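Dextranase (Pseudarthrobacter oxydans, PDB 6NZS) catalyses the endohydrolysis of alpha-1,6-glucosidic linkages in dextran, as a glycoside hydrolase of family 49. Local coordinates at residues Thr3-Gly8 with Lys49-Phe54; Glu91-Val96 with Lys193-Gln198; Gly143-Val148 with Phe189-Leu194. One frame throughout, in Å; residues are numbered along the deposited sequence.

Interaction 1: residues Thr3-Gly8 with Lys49-Phe54; sequences TTADNG and KAYDAF
Thr3 and Asp52 are joined by two hydrogen bonds that use both backbone polar atoms of Thr3. Thr3 N donates to Asp52 OD2 at 2.9 Å, almost straight at 169°, and meets the anti lone pair of that oxygen. Asp52 N returns a bond to Thr3 O at 2.8 Å, more bent at 142°. The other carboxylate oxygen, Asp52 OD1, is taken by Gln40 NE2 on the neighbouring strand 37-43, so both oxygens of this group have a donor.

Beside this polar pair lies the ring of Tyr51. Tyr51 CG lies anti to the carbonyl carbon (chi1 -64°), which sets it 3.5 Å from Ala5 CB. That methyl rests over one ring face in a CH-pi contact, offset toward the rim and 3.7 Å from the Tyr51 centroid. Thr3 CG2 comes to 4.0 Å from Tyr51 CD1. The hydroxyl reaches water 1, with Tyr51 OH 2.7 Å from the water oxygen. The same water accepts from Asn7 ND2, while Asn7 OD1 takes the backbone N of Asn9. An alanine at Tyr51 would probably leave Ala5 CB without its aromatic partner and deprive the water of its phenolic mate. Thr3 is thus bonded directly to Asp52, whereas the Tyr51 hydroxyl depends on water to reach Asn7. The N-terminal loop is therefore probably held more firmly at Thr3 than at Asn7.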
# COMPACT_ATOMS: atom_id res chain seq x y z
N THR A 3 15.46 -20.88 17.01
CA THR A 3 16.25 -20.01 17.86
C THR A 3 16.05 -18.58 17.39
O THR A 3 16.41 -18.25 16.25
CB THR A 3 17.73 -20.36 17.79
OG1 THR A 3 17.90 -21.77 18.02
CG2 THR A 3 18.52 -19.59 18.85
N THR A 4 15.49 -17.73 18.25
CA THR A 4 15.27 -16.33 17.91
C THR A 4 16.32 -15.44 18.57
O THR A 4 16.99 -15.83 19.54
CB THR A 4 13.88 -15.88 18.35
OG1 THR A 4 13.72 -16.08 19.76
CG2 THR A 4 12.80 -16.67 17.60
N ALA A 5 16.46 -14.23 18.04
CA ALA A 5 17.44 -13.26 18.53
C ALA A 5 16.77 -12.20 19.38
O ALA A 5 15.69 -11.69 19.04
CB ALA A 5 18.14 -12.57 17.36
N ASP A 6 17.43 -11.83 20.48
CA ASP A 6 17.01 -10.65 21.22
C ASP A 6 18.26 -10.01 21.83
O ASP A 6 18.53 -10.13 23.03
CB ASP A 6 15.95 -10.95 22.28
CG ASP A 6 15.37 -9.70 22.88
OD1 ASP A 6 15.71 -8.59 22.40
OD2 ASP A 6 14.57 -9.81 23.83
N ASN A 7 19.03 -9.33 20.99
CA ASN A 7 20.22 -8.63 21.45
C ASN A 7 20.16 -7.18 20.97
O ASN A 7 19.17 -6.74 20.37
CB ASN A 7 21.50 -9.35 21.01
CG ASN A 7 21.63 -9.48 19.51
OD1 ASN A 7 21.68 -8.48 18.80
ND2 ASN A 7 21.69 -10.72 19.02
N GLY A 8 21.22 -6.43 21.25
CA GLY A 8 21.21 -5.02 20.93
C GLY A 8 21.12 -4.71 19.45
O GLY A 8 20.69 -3.61 19.09
N LYS A 49 25.93 -17.50 13.19
CA LYS A 49 24.90 -17.33 14.22
C LYS A 49 23.66 -16.76 13.55
O LYS A 49 23.37 -15.56 13.65
CB LYS A 49 25.41 -16.42 15.34
CG LYS A 49 26.65 -16.95 16.04
CD LYS A 49 26.94 -16.15 17.31
CE LYS A 49 27.89 -16.91 18.23
NZ LYS A 49 27.63 -16.59 19.66
N ALA A 50 22.91 -17.63 12.88
CA ALA A 50 21.70 -17.24 12.17
C ALA A 50 20.48 -17.58 13.02
O ALA A 50 20.39 -18.68 13.56
CB ALA A 50 21.61 -17.93 10.81
N TYR A 51 19.55 -16.63 13.11
CA TYR A 51 18.38 -16.75 13.97
C TYR A 51 17.12 -16.80 13.12
O TYR A 51 17.01 -16.07 12.13
CB TYR A 51 18.30 -15.55 14.91
CG TYR A 51 19.46 -15.47 15.87
CD1 TYR A 51 19.41 -16.13 17.08
CD2 TYR A 51 20.60 -14.73 15.56
CE1 TYR A 51 20.46 -16.06 17.98
CE2 TYR A 51 21.66 -14.65 16.46
CZ TYR A 51 21.58 -15.32 17.66
OH TYR A 51 22.63 -15.25 18.55
N ASP A 52 16.18 -17.65 13.51
CA ASP A 52 14.91 -17.74 12.80
C ASP A 52 14.08 -16.48 13.02
O ASP A 52 14.05 -15.92 14.11
CB ASP A 52 14.13 -18.94 13.33
CG ASP A 52 14.85 -20.24 13.09
OD1 ASP A 52 14.90 -20.68 11.93
OD2 ASP A 52 15.38 -20.81 14.07
N ALA A 53 13.41 -16.04 11.95
CA ALA A 53 12.45 -14.95 12.02
C ALA A 53 11.16 -15.45 11.40
O ALA A 53 11.18 -16.02 10.31
CB ALA A 53 12.94 -13.72 11.25
N PHE A 54 10.04 -15.25 12.09
CA PHE A 54 8.78 -15.79 11.61
C PHE A 54 8.42 -15.18 10.26
O PHE A 54 8.64 -13.99 10.02
CB PHE A 54 7.67 -15.46 12.60
CG PHE A 54 6.43 -16.27 12.39
CD1 PHE A 54 6.39 -17.60 12.79
CD2 PHE A 54 5.31 -15.73 11.77
CE1 PHE A 54 5.26 -18.37 12.59
CE2 PHE A 54 4.16 -16.49 11.58
CZ PHE A 54 4.13 -17.81 11.99
O HOH W 1 22.11 -13.39 20.47

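Interaction 2: residues Glu91-Val96 with Lys193-Gln198; sequences EYAKDV and KLRGEQ
Ala93 CB and Lys193 CB meet at 4.0 Å on the closely packed side of this contact. Next to them Lys193 N donates to Tyr92 O at 2.9 Å, with a straight N-H (164°) that arrives from above the carbonyl plane. Ala93 CB also lies over one face of the guanidinium of Arg195, an exposed residue, 3.7 Å from Arg195 NH2. That nitrogen has its main partner in Gly8 O of the N-terminal loop.

Strands 84-92 and 176-192 run parallel in the N-terminal Ig-like domain of this family 49 enzyme. The bond from Lys193 to Tyr92 carries their pairing one step further, just where the chain leaves the second strand for helix 196-202.

The Glu91 side is looser and bridged by water, although Glu91 itself is buried. Lys193 CG is anti to the backbone N (chi1 -168°), and the chain then bends at chi2, passing Glu91 CB with Lys193 CD at 4.0 Å. The charged ends do not touch: Glu91 OE1 and Lys193 NZ stay 4.4 Å apart. Water 3 donates to Glu91 OE1 and accepts from Lys193 NZ. Water 2 links Glu91 OE2, Lys193 NZ and the backbone N of Leu194. Glu91 OE1 is also bonded directly to His11 ND1.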
# COMPACT_ATOMS: atom_id res chain seq x y z
N GLU A 91 13.96 -6.72 13.50
CA GLU A 91 14.67 -5.49 13.81
C GLU A 91 16.16 -5.72 13.66
O GLU A 91 16.68 -6.77 14.06
CB GLU A 91 14.40 -5.02 15.24
CG GLU A 91 12.96 -4.72 15.54
CD GLU A 91 12.80 -4.10 16.92
OE1 GLU A 91 12.40 -4.83 17.85
OE2 GLU A 91 13.10 -2.90 17.07
N TYR A 92 16.86 -4.72 13.11
CA TYR A 92 18.30 -4.84 12.97
C TYR A 92 18.94 -3.47 13.16
O TYR A 92 18.31 -2.43 12.95
CB TYR A 92 18.72 -5.53 11.67
CG TYR A 92 18.67 -4.68 10.42
CD1 TYR A 92 17.58 -3.85 10.15
CD2 TYR A 92 19.70 -4.72 9.48
CE1 TYR A 92 17.53 -3.07 9.00
CE2 TYR A 92 19.65 -3.94 8.32
CZ TYR A 92 18.57 -3.12 8.09
OH TYR A 92 18.53 -2.34 6.96
N ALA A 93 20.21 -3.47 13.61
CA ALA A 93 20.96 -2.24 13.77
C ALA A 93 22.29 -2.26 13.04
O ALA A 93 23.02 -1.26 13.09
CB ALA A 93 21.16 -1.92 15.26
N LYS A 94 22.62 -3.35 12.35
CA LYS A 94 23.91 -3.54 11.72
C LYS A 94 23.67 -4.46 10.53
O LYS A 94 22.72 -5.25 10.55
CB LYS A 94 24.87 -4.18 12.73
CG LYS A 94 26.30 -4.40 12.29
CD LYS A 94 27.17 -4.73 13.52
CE LYS A 94 28.56 -5.23 13.14
NZ LYS A 94 29.39 -4.21 12.46
N ASP A 95 24.51 -4.34 9.50
CA ASP A 95 24.37 -5.15 8.29
C ASP A 95 24.14 -6.61 8.65
O ASP A 95 24.79 -7.15 9.56
CB ASP A 95 25.64 -5.08 7.45
CG ASP A 95 25.88 -3.73 6.81
OD1 ASP A 95 25.23 -2.74 7.18
OD2 ASP A 95 26.76 -3.65 5.93
N VAL A 96 23.24 -7.27 7.92
CA VAL A 96 22.89 -8.67 8.17
C VAL A 96 22.98 -9.47 6.88
O VAL A 96 22.87 -8.94 5.77
CB VAL A 96 21.49 -8.85 8.78
CG1 VAL A 96 21.42 -8.29 10.19
CG2 VAL A 96 20.43 -8.23 7.87
N LYS A 193 16.29 -1.15 14.53
CA LYS A 193 16.16 -1.24 15.97
C LYS A 193 16.05 0.15 16.56
O LYS A 193 16.74 1.09 16.13
CB LYS A 193 17.39 -1.94 16.55
CG LYS A 193 17.23 -2.33 17.99
CD LYS A 193 16.92 -3.80 18.10
CE LYS A 193 17.10 -4.27 19.52
NZ LYS A 193 15.91 -3.98 20.35
N LEU A 194 15.18 0.31 17.55
CA LEU A 194 14.89 1.61 18.12
C LEU A 194 15.75 1.84 19.36
O LEU A 194 15.78 0.99 20.26
CB LEU A 194 13.41 1.72 18.48
CG LEU A 194 12.45 1.49 17.30
CD1 LEU A 194 11.02 1.59 17.80
CD2 LEU A 194 12.70 2.47 16.18
N ARG A 195 16.44 2.98 19.40
CA ARG A 195 17.30 3.36 20.51
C ARG A 195 17.06 4.82 20.85
O ARG A 195 16.48 5.58 20.07
CB ARG A 195 18.78 3.17 20.18
CG ARG A 195 19.18 1.75 19.84
CD ARG A 195 20.66 1.65 19.45
NE ARG A 195 21.10 0.26 19.28
CZ ARG A 195 22.28 -0.08 18.76
NH1 ARG A 195 23.12 0.86 18.35
NH2 ARG A 195 22.60 -1.36 18.64
N GLY A 196 17.53 5.21 22.03
CA GLY A 196 17.61 6.62 22.38
C GLY A 196 16.28 7.33 22.31
O GLY A 196 15.24 6.82 22.74
N GLU A 197 16.31 8.53 21.74
CA GLU A 197 15.12 9.37 21.72
C GLU A 197 14.03 8.78 20.84
O GLU A 197 12.84 8.97 21.14
CB GLU A 197 15.48 10.78 21.24
CG GLU A 197 16.38 11.53 22.20
CD GLU A 197 16.45 13.01 21.90
OE1 GLU A 197 16.57 13.37 20.71
OE2 GLU A 197 16.38 13.81 22.85
N GLN A 198 14.39 8.08 19.77
CA GLN A 198 13.37 7.44 18.94
C GLN A 198 12.65 6.35 19.72
O GLN A 198 11.42 6.26 19.66
CB GLN A 198 14.00 6.88 17.66
CG GLN A 198 14.48 7.94 16.67
CD GLN A 198 13.35 8.61 15.89
OE1 GLN A 198 12.19 8.61 16.31
NE2 GLN A 198 13.69 9.20 14.75
O HOH W 2 13.93 -1.86 19.14
O HOH W 3 13.32 -4.59 20.46

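Interaction 3: residues Gly143-Val148 with Phe189-Leu194; sequences GYRFSV and FAEPKL
Tyr144 and Ala190 form an antiparallel hydrogen-bonded pair. Tyr144 N donates to Ala190 O at 2.9 Å, and Ala190 N donates to Tyr144 O at the same length. The next pair, Arg145 with Phe189, is non-hydrogen-bonded, with its CA atoms 4.4 Å apart. Gly143 comes close to the other strand, its CA 3.1 Å from Ala190 O. A side chain there would run into that oxygen, and the positive phi of 63° also suits a residue without one.

The charged contact is a salt bridge through one nitrogen and one oxygen, not two parallel bonds. Arg145 NH1 donates to Glu191 OE2 at 2.9 Å, on the syn side of the carboxylate. The acceptor lies near the guanidinium plane, but the two flat groups are turned 80° apart. Glu191 OE1 is held elsewhere, by Lys359 NZ and Asn357 ND2 of strand 351-361. Arg145 NH2 bonds to Ala142 O and, weakly, to Gly143 O.

The apolar contact involves the same arginine. Its side chain crosses Phe189 at about a right angle, with Arg145 CG 3.5 Å from Phe189 CD1. That CG lies anti to the carbonyl carbon (chi1 -68°), and the chain then bends at chi2 and chi3 to reach Glu191. The ring of Phe189 also meets Trp87 and Phe383. On the other face, Ala190 CB packs on Phe90, Tyr92 and Val137.

This is an antiparallel strand pair of the N-terminal Ig-like domain. Arg145, Phe189 and Glu191 line the side that adjoins strand 351-361 of the parallel beta-solenoid, so the pair sits where the two domains meet.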
# COMPACT_ATOMS: atom_id res chain seq x y z
N GLY A 143 15.69 1.37 7.36
CA GLY A 143 15.44 -0.02 7.04
C GLY A 143 15.16 -0.19 5.55
O GLY A 143 15.28 0.75 4.75
N TYR A 144 14.80 -1.42 5.19
CA TYR A 144 14.44 -1.75 3.82
C TYR A 144 13.23 -2.67 3.83
O TYR A 144 13.17 -3.61 4.63
CB TYR A 144 15.59 -2.51 3.14
CG TYR A 144 16.79 -1.68 2.78
CD1 TYR A 144 17.84 -1.50 3.68
CD2 TYR A 144 16.89 -1.06 1.53
CE1 TYR A 144 18.95 -0.73 3.35
CE2 TYR A 144 18.00 -0.28 1.20
CZ TYR A 144 19.02 -0.13 2.11
OH TYR A 144 20.14 0.64 1.81
N ARG A 145 12.28 -2.40 2.94
CA ARG A 145 11.14 -3.29 2.71
C ARG A 145 11.20 -3.71 1.25
O ARG A 145 11.19 -2.85 0.35
CB ARG A 145 9.83 -2.55 3.01
CG ARG A 145 9.63 -2.23 4.52
CD ARG A 145 9.15 -0.80 4.78
NE ARG A 145 10.13 0.20 4.33
CZ ARG A 145 11.23 0.54 4.99
NH1 ARG A 145 11.53 -0.03 6.15
NH2 ARG A 145 12.05 1.45 4.48
N PHE A 146 11.28 -5.01 0.99
CA PHE A 146 11.55 -5.47 -0.37
C PHE A 146 10.99 -6.86 -0.59
O PHE A 146 10.66 -7.59 0.35
CB PHE A 146 13.06 -5.42 -0.69
CG PHE A 146 13.92 -6.27 0.20
CD1 PHE A 146 14.33 -5.81 1.45
CD2 PHE A 146 14.35 -7.52 -0.22
CE1 PHE A 146 15.13 -6.60 2.25
CE2 PHE A 146 15.15 -8.32 0.57
CZ PHE A 146 15.55 -7.85 1.81
N SER A 147 10.89 -7.22 -1.87
CA SER A 147 10.34 -8.48 -2.33
C SER A 147 11.47 -9.40 -2.80
O SER A 147 12.40 -8.95 -3.49
CB SER A 147 9.40 -8.20 -3.50
OG SER A 147 8.97 -9.40 -4.11
N VAL A 148 11.38 -10.67 -2.42
CA VAL A 148 12.33 -11.71 -2.80
C VAL A 148 11.62 -12.67 -3.76
O VAL A 148 10.61 -13.28 -3.39
CB VAL A 148 12.86 -12.45 -1.56
CG1 VAL A 148 13.80 -13.58 -1.96
CG2 VAL A 148 13.55 -11.47 -0.61
N PHE A 189 10.70 -7.13 5.70
CA PHE A 189 10.65 -5.82 6.32
C PHE A 189 11.79 -5.80 7.34
O PHE A 189 11.63 -6.26 8.48
CB PHE A 189 9.30 -5.59 6.99
CG PHE A 189 8.10 -5.67 6.06
CD1 PHE A 189 8.22 -5.40 4.69
CD2 PHE A 189 6.86 -6.01 6.57
CE1 PHE A 189 7.10 -5.48 3.86
CE2 PHE A 189 5.75 -6.07 5.75
CZ PHE A 189 5.86 -5.81 4.39
N ALA A 190 12.95 -5.31 6.91
CA ALA A 190 14.14 -5.20 7.76
C ALA A 190 14.07 -3.81 8.38
O ALA A 190 14.37 -2.82 7.72
CB ALA A 190 15.40 -5.36 6.91
N GLU A 191 13.65 -3.75 9.64
CA GLU A 191 13.29 -2.50 10.26
C GLU A 191 14.34 -2.09 11.29
O GLU A 191 14.94 -2.93 11.96
CB GLU A 191 11.93 -2.63 10.96
CG GLU A 191 10.79 -3.03 10.03
CD GLU A 191 10.63 -2.08 8.88
OE1 GLU A 191 10.19 -0.95 9.15
OE2 GLU A 191 10.92 -2.44 7.71
N PRO A 192 14.59 -0.79 11.44
CA PRO A 192 15.66 -0.35 12.33
C PRO A 192 15.32 -0.59 13.80
O PRO A 192 14.22 -0.28 14.27
CB PRO A 192 15.78 1.15 12.03
CG PRO A 192 14.46 1.54 11.48
CD PRO A 192 13.96 0.34 10.72
N LYS A 193 16.29 -1.15 14.53
CA LYS A 193 16.16 -1.24 15.97
C LYS A 193 16.05 0.15 16.56
O LYS A 193 16.74 1.09 16.13
CB LYS A 193 17.39 -1.94 16.55
CG LYS A 193 17.23 -2.33 17.99
CD LYS A 193 16.92 -3.80 18.10
CE LYS A 193 17.10 -4.27 19.52
NZ LYS A 193 15.91 -3.98 20.35
N LEU A 194 15.18 0.31 17.55
CA LEU A 194 14.89 1.61 18.12
C LEU A 194 15.75 1.84 19.36
O LEU A 194 15.78 0.99 20.26
CB LEU A 194 13.41 1.72 18.48
CG LEU A 194 12.45 1.49 17.30
CD1 LEU A 194 11.02 1.59 17.80
CD2 LEU A 194 12.70 2.47 16.18

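From the N terminus, interaction 1 comes first: 49-54 returns to 3-8 and closes a loop of about 40 residues. Interaction 2 opens afterwards at 91-96. Interaction 3 opens at 143-148 and closes at 189-194, while 193-198 closes interaction 2. The closing segments share Lys193 and Leu194, so interaction 3 lies within the span of interaction 2, and the two end on the same stretch. Strand 84-92 stands between strands 51-58 and 176-192, with Tyr92 N bonded to Glu191 O. Asn7 O packs on Lys193 CE, tying interaction 1 to interaction 2. Together they join the N-terminal loop, the Ig-like domain, the connection to helix 196-202 and the adjoining beta-solenoid.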